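Local coordinates for X-ray repair cross complementing protein 1 variant (Homo sapiens, PDB 6WH1) that probably acts as a scaffold in DNA single-strand break repair, assembling repair proteins and pairing with DNA ligase III through the C-terminal BRCT domain seen here, at residues F5-F11 with W74-C78; M40-Q45 with D63-A68. Residue numbers count along the deposited sequence, not the author numbering.

Both contacts belong to one BRCT domain and bear on its parallel sheet, whose strands run in the order 35-36, 10-13, 46-48, 68-70. Interaction 1 is core: aromatic and aliphatic side chains from the turn before strand 10-13 and from its start meet helix 72-81 with no hydrogen bond between them. Interaction 2 lies at the margin, where the loops entering strands 46-48 and 68-70 run side by side; there a backbone hydrogen bond, a water bridge and a few apolar contacts do the work, and two exposed aspartates come close with like charges. Nested in sequence inside interaction 1, it also touches it: Gln45 OE1 sits 2.7 Å from His10 N, a probable hydrogen bond.

Interaction 1 of 2, residues F5-F11 with W74-C78; sequences FFQGKHF and WIYSC
Start with residues 5-11 as a loop with a beta turn that runs into a strand, and set the helical residues 74-78 so that the nearest CA atoms, those of Phe5 and Cys78, are 9.2 Å apart. Phe6 to Lys9 make a type II turn, closed by Lys9 N to Phe6 O at 3.0 Å; Gly8, with phi/psi 82/-4, takes the positive-phi corner. His10 and Phe11 then extend as the start of strand 10-13. The gap is bridged mainly by side chains. Phe6 (chi1 m) pushes its ring tip into a hollow of the helix, with CZ 3.9 Å from Ile75 CD1 and 4.0 Å from Cys78 SG; the sulfur lies at the ring edge, near its plane. Phe11, also m, points toward the helix, its CE2 3.9 Å from Ile75 CD1 and 3.7 Å from Trp74 CZ3, so Ile75 CD1 touches both rings. Trp74 (chi1 t) swings its indole to meet the same two phenyls: the six-membered ring lies oblique to Phe6 (49°, centroids 5.7 Å) and slid aside from Phe11 (30°, 6.0 Å). Phe5 (p) lies by Cys78, CE1 to CB 4.2 Å and CZ to the backbone O 3.9 Å. This is the helix-against-sheet core of the BRCT fold, and Phe46 from strand 46-48 extends the aromatic cluster. The indole NE1 hydrogen-bonds to Leu85 O, outside the contact. Across the buried interface itself there is no hydrogen bond, so it rests on dispersion and shape.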
loop_
_atom_site.group_PDB
_atom_site.type_symbol
_atom_site.label_atom_id
_atom_site.label_comp_id
_atom_site.label_asym_id
_atom_site.label_seq_id
_atom_site.Cartn_x
_atom_site.Cartn_y
_atom_site.Cartn_z
ATOM N N PHE A 5 6.816 0.795 -11.461
ATOM C CA PHE A 5 7.029 -0.491 -12.117
ATOM C C PHE A 5 6.039 -1.567 -11.689
ATOM O O PHE A 5 6.106 -2.679 -12.221
ATOM C CB PHE A 5 8.462 -0.986 -11.894
ATOM C CG PHE A 5 8.926 -0.895 -10.478
ATOM C CD1 PHE A 5 8.465 -1.787 -9.526
ATOM C CD2 PHE A 5 9.839 0.072 -10.104
ATOM C CE1 PHE A 5 8.901 -1.709 -8.224
ATOM C CE2 PHE A 5 10.278 0.155 -8.805
ATOM C CZ PHE A 5 9.811 -0.738 -7.862
ATOM N N PHE A 6 5.133 -1.278 -10.756
ATOM C CA PHE A 6 4.019 -2.167 -10.454
ATOM C C PHE A 6 2.728 -1.729 -11.130
ATOM O O PHE A 6 1.687 -2.352 -10.906
ATOM C CB PHE A 6 3.781 -2.249 -8.939
ATOM C CG PHE A 6 4.792 -3.074 -8.192
ATOM C CD1 PHE A 6 5.700 -3.876 -8.862
ATOM C CD2 PHE A 6 4.824 -3.045 -6.807
ATOM C CE1 PHE A 6 6.631 -4.629 -8.159
ATOM C CE2 PHE A 6 5.747 -3.795 -6.099
ATOM C CZ PHE A 6 6.652 -4.588 -6.774
ATOM N N GLN A 7 2.769 -0.669 -11.938
ATOM C CA GLN A 7 1.552 -0.110 -12.520
ATOM C C GLN A 7 0.831 -1.153 -13.366
ATOM O O GLN A 7 1.452 -1.867 -14.158
ATOM C CB GLN A 7 1.890 1.122 -13.363
ATOM N N GLY A 8 -0.486 -1.244 -13.185
ATOM C CA GLY A 8 -1.289 -2.221 -13.892
ATOM C C GLY A 8 -1.286 -3.615 -13.300
ATOM O O GLY A 8 -2.013 -4.484 -13.802
ATOM N N LYS A 9 -0.500 -3.861 -12.253
ATOM C CA LYS A 9 -0.382 -5.183 -11.650
ATOM C C LYS A 9 -1.275 -5.268 -10.420
ATOM O O LYS A 9 -1.222 -4.399 -9.544
ATOM C CB LYS A 9 1.070 -5.483 -11.272
ATOM C CG LYS A 9 1.999 -5.658 -12.465
ATOM C CD LYS A 9 3.448 -5.798 -12.022
ATOM C CE LYS A 9 4.246 -6.652 -12.997
ATOM N NZ LYS A 9 4.105 -6.163 -14.394
ATOM N N HIS A 10 -2.085 -6.321 -10.353
ATOM C CA HIS A 10 -3.059 -6.491 -9.284
ATOM C C HIS A 10 -2.536 -7.507 -8.275
ATOM O O HIS A 10 -2.214 -8.644 -8.637
ATOM C CB HIS A 10 -4.409 -6.917 -9.854
ATOM C CG HIS A 10 -5.038 -5.876 -10.725
ATOM N ND1 HIS A 10 -6.057 -5.058 -10.289
ATOM C CD2 HIS A 10 -4.773 -5.502 -11.999
ATOM C CE1 HIS A 10 -6.402 -4.232 -11.261
ATOM N NE2 HIS A 10 -5.639 -4.481 -12.309
ATOM N N PHE A 11 -2.463 -7.089 -7.016
ATOM C CA PHE A 11 -1.894 -7.868 -5.928
ATOM C C PHE A 11 -2.977 -8.218 -4.917
ATOM O O PHE A 11 -3.899 -7.432 -4.670
ATOM C CB PHE A 11 -0.771 -7.092 -5.209
ATOM C CG PHE A 11 0.413 -6.768 -6.083
ATOM C CD1 PHE A 11 0.344 -5.752 -7.023
ATOM C CD2 PHE A 11 1.601 -7.470 -5.951
ATOM C CE1 PHE A 11 1.432 -5.452 -7.824
ATOM C CE2 PHE A 11 2.691 -7.178 -6.754
ATOM C CZ PHE A 11 2.607 -6.164 -7.690
ATOM N N TRP A 74 10.068 -10.645 -2.534
ATOM C CA TRP A 74 10.032 -10.047 -3.865
ATOM C C TRP A 74 9.761 -8.553 -3.779
ATOM O O TRP A 74 10.483 -7.743 -4.371
ATOM C CB TRP A 74 8.967 -10.723 -4.724
ATOM C CG TRP A 74 8.814 -10.113 -6.090
ATOM C CD1 TRP A 74 9.818 -9.686 -6.911
ATOM C CD2 TRP A 74 7.588 -9.857 -6.791
ATOM N NE1 TRP A 74 9.295 -9.186 -8.080
ATOM C CE2 TRP A 74 7.929 -9.282 -8.033
ATOM C CE3 TRP A 74 6.238 -10.065 -6.493
ATOM C CZ2 TRP A 74 6.967 -8.909 -8.975
ATOM C CZ3 TRP A 74 5.284 -9.693 -7.431
ATOM C CH2 TRP A 74 5.655 -9.121 -8.655
ATOM N N ILE A 75 8.712 -8.174 -3.047
ATOM C CA ILE A 75 8.375 -6.764 -2.881
ATOM C C ILE A 75 9.513 -6.023 -2.191
ATOM O O ILE A 75 9.905 -4.919 -2.607
ATOM C CB ILE A 75 7.055 -6.630 -2.099
ATOM C CG1 ILE A 75 5.988 -7.570 -2.672
ATOM C CG2 ILE A 75 6.572 -5.196 -2.105
ATOM C CD1 ILE A 75 5.449 -7.142 -4.014
ATOM N N TYR A 76 10.064 -6.617 -1.126
ATOM C CA TYR A 76 11.136 -5.947 -0.389
ATOM C C TYR A 76 12.325 -5.650 -1.296
ATOM O O TYR A 76 12.830 -4.523 -1.330
ATOM C CB TYR A 76 11.583 -6.794 0.801
ATOM C CG TYR A 76 10.489 -7.097 1.787
ATOM C CD1 TYR A 76 9.519 -6.150 2.087
ATOM C CD2 TYR A 76 10.422 -8.331 2.415
ATOM C CE1 TYR A 76 8.513 -6.426 2.984
ATOM C CE2 TYR A 76 9.420 -8.618 3.315
ATOM C CZ TYR A 76 8.469 -7.661 3.597
ATOM O OH TYR A 76 7.467 -7.941 4.491
ATOM N N SER A 77 12.787 -6.656 -2.042
ATOM C CA SER A 77 13.960 -6.470 -2.892
ATOM C C SER A 77 13.656 -5.593 -4.093
ATOM O O SER A 77 14.552 -4.899 -4.589
ATOM C CB SER A 77 14.506 -7.824 -3.348
ATOM O OG SER A 77 14.462 -8.776 -2.304
ATOM N N CYS A 78 12.414 -5.618 -4.584
ATOM C CA CYS A 78 12.012 -4.651 -5.594
ATOM C C CYS A 78 12.205 -3.237 -5.075
ATOM O O CYS A 78 12.666 -2.353 -5.804
ATOM C CB CYS A 78 10.556 -4.879 -5.997
ATOM S SG CYS A 78 10.284 -6.101 -7.297
#

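Interaction 2 of 2, residues M40-Q45 with D63-A68; sequences MSDRVQ and DNPSLA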
loop_
_atom_site.group_PDB
_atom_site.type_symbol
_atom_site.label_atom_id
_atom_site.label_comp_id
_atom_site.label_asym_id
_atom_site.label_seq_id
_atom_site.Cartn_x
_atom_site.Cartn_y
_atom_site.Cartn_z
ATOM N N MET A 40 -9.631 -11.893 -3.323
ATOM C CA MET A 40 -9.131 -12.704 -4.417
ATOM C C MET A 40 -10.156 -12.745 -5.548
ATOM O O MET A 40 -11.369 -12.729 -5.318
ATOM C CB MET A 40 -8.829 -14.118 -3.921
ATOM C CG MET A 40 -8.118 -14.987 -4.935
ATOM S SD MET A 40 -6.642 -14.167 -5.560
ATOM C CE MET A 40 -6.241 -15.241 -6.939
ATOM N N SER A 41 -9.656 -12.775 -6.779
ATOM C CA SER A 41 -10.497 -12.941 -7.957
ATOM C C SER A 41 -9.593 -13.326 -9.116
ATOM O O SER A 41 -8.366 -13.327 -8.994
ATOM C CB SER A 41 -11.291 -11.668 -8.280
ATOM O OG SER A 41 -10.471 -10.702 -8.925
ATOM N N ASP A 42 -10.213 -13.648 -10.251
ATOM C CA ASP A 42 -9.409 -13.939 -11.432
ATOM C C ASP A 42 -8.771 -12.692 -12.029
ATOM O O ASP A 42 -8.034 -12.810 -13.011
ATOM C CB ASP A 42 -10.248 -14.661 -12.489
ATOM C CG ASP A 42 -11.529 -13.926 -12.828
ATOM O OD1 ASP A 42 -11.466 -12.733 -13.193
ATOM O OD2 ASP A 42 -12.603 -14.553 -12.737
ATOM N N ARG A 43 -9.038 -11.512 -11.469
ATOM C CA ARG A 43 -8.337 -10.295 -11.846
ATOM C C ARG A 43 -7.035 -10.106 -11.078
ATOM O O ARG A 43 -6.234 -9.241 -11.452
ATOM C CB ARG A 43 -9.241 -9.076 -11.630
ATOM C CG ARG A 43 -10.556 -9.143 -12.387
ATOM C CD ARG A 43 -11.466 -7.977 -12.030
ATOM N NE ARG A 43 -12.494 -8.357 -11.064
ATOM C CZ ARG A 43 -12.358 -8.259 -9.746
ATOM N NH1 ARG A 43 -11.232 -7.787 -9.227
ATOM N NH2 ARG A 43 -13.348 -8.631 -8.945
ATOM N N VAL A 44 -6.809 -10.883 -10.017
ATOM C CA VAL A 44 -5.549 -10.816 -9.283
ATOM C C VAL A 44 -4.446 -11.451 -10.116
ATOM O O VAL A 44 -4.615 -12.547 -10.662
ATOM C CB VAL A 44 -5.680 -11.517 -7.922
ATOM C CG1 VAL A 44 -4.296 -11.808 -7.334
ATOM C CG2 VAL A 44 -6.519 -10.677 -6.962
ATOM N N GLN A 45 -3.301 -10.771 -10.211
ATOM C CA GLN A 45 -2.168 -11.299 -10.958
ATOM C C GLN A 45 -1.033 -11.809 -10.080
ATOM O O GLN A 45 -0.231 -12.623 -10.550
ATOM C CB GLN A 45 -1.610 -10.235 -11.914
ATOM C CG GLN A 45 -2.486 -9.972 -13.125
ATOM C CD GLN A 45 -2.861 -8.515 -13.256
ATOM O OE1 GLN A 45 -2.166 -7.634 -12.749
ATOM N NE2 GLN A 45 -3.966 -8.248 -13.939
ATOM N N ASP A 63 -8.729 -21.238 -12.410
ATOM C CA ASP A 63 -9.594 -20.147 -12.838
ATOM C C ASP A 63 -8.828 -18.928 -13.337
ATOM O O ASP A 63 -9.441 -18.035 -13.931
ATOM C CB ASP A 63 -10.530 -19.733 -11.690
ATOM C CG ASP A 63 -11.629 -18.790 -12.142
ATOM O OD1 ASP A 63 -12.187 -19.004 -13.240
ATOM O OD2 ASP A 63 -11.928 -17.827 -11.405
ATOM N N ASN A 64 -7.516 -18.864 -13.112
ATOM C CA ASN A 64 -6.694 -17.764 -13.616
ATOM C C ASN A 64 -5.310 -18.295 -13.963
ATOM O O ASN A 64 -4.384 -18.272 -13.140
ATOM C CB ASN A 64 -6.610 -16.621 -12.605
ATOM C CG ASN A 64 -5.732 -15.483 -13.085
ATOM O OD1 ASN A 64 -5.229 -14.699 -12.279
ATOM N ND2 ASN A 64 -5.538 -15.386 -14.396
ATOM N N PRO A 65 -5.122 -18.747 -15.207
ATOM C CA PRO A 65 -3.890 -19.485 -15.552
ATOM C C PRO A 65 -2.608 -18.673 -15.413
ATOM O O PRO A 65 -1.548 -19.256 -15.167
ATOM C CB PRO A 65 -4.132 -19.901 -17.010
ATOM C CG PRO A 65 -5.624 -19.779 -17.218
ATOM C CD PRO A 65 -6.052 -18.642 -16.351
ATOM N N SER A 66 -2.663 -17.351 -15.563
ATOM C CA SER A 66 -1.468 -16.518 -15.514
ATOM C C SER A 66 -1.109 -16.073 -14.103
ATOM O O SER A 66 -0.193 -15.263 -13.937
ATOM C CB SER A 66 -1.647 -15.292 -16.411
ATOM O OG SER A 66 -2.770 -14.528 -16.008
ATOM N N LEU A 67 -1.798 -16.588 -13.090
ATOM C CA LEU A 67 -1.578 -16.145 -11.722
ATOM C C LEU A 67 -0.251 -16.668 -11.189
ATOM O O LEU A 67 0.162 -17.791 -11.493
ATOM C CB LEU A 67 -2.741 -16.609 -10.847
ATOM C CG LEU A 67 -2.574 -16.890 -9.360
ATOM C CD1 LEU A 67 -2.401 -15.591 -8.603
ATOM C CD2 LEU A 67 -3.809 -17.626 -8.883
ATOM N N ALA A 68 0.428 -15.838 -10.396
ATOM C CA ALA A 68 1.725 -16.169 -9.823
ATOM C C ALA A 68 1.675 -16.007 -8.311
ATOM O O ALA A 68 1.053 -15.071 -7.797
ATOM C CB ALA A 68 2.836 -15.284 -10.399
HETATM O O HOH W 1 0.769 -13.041 -13.001
#
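Met40 opens the segment with its methyl on Leu67: CE lies 3.9 Å from CD2, and both side chains also rest on Val47 and on Ala60 of helix 55-63. At Ser41 the chain enters a type I turn to Val44, closed by Val44 N to Ser41 O (3.1 Å), while Ser41 OG accepts from Arg43 N at 3.0 Å in an ST turn. Asp42 reaches toward the other loop, its CB 4.1 Å from that of Asn64; its OD2 comes within 3.6 Å of Asp63 OD2, a close approach of like charges at the exposed surface. Arg43 turns away to a salt bridge with Glu37. Here two neighbouring strands of the parallel BRCT sheet are about to begin, 46-48 after the first loop and 68-70 after the second, and a type I turn from Asn64 to Leu67, closed by Leu67 N to Asn64 O (3.1 Å), precedes the second strand. Val44 packs CG1 4.4 Å from Leu67 CD1. Gln45 then joins the backbones: its O accepts from Ala68 N at 3.3 Å and takes a water hydrogen bond at 2.7 Å, the same water donating to Ser66 O at 2.6 Å. The Gln45 side chain leaves in another direction, to His10 N on strand 10-13.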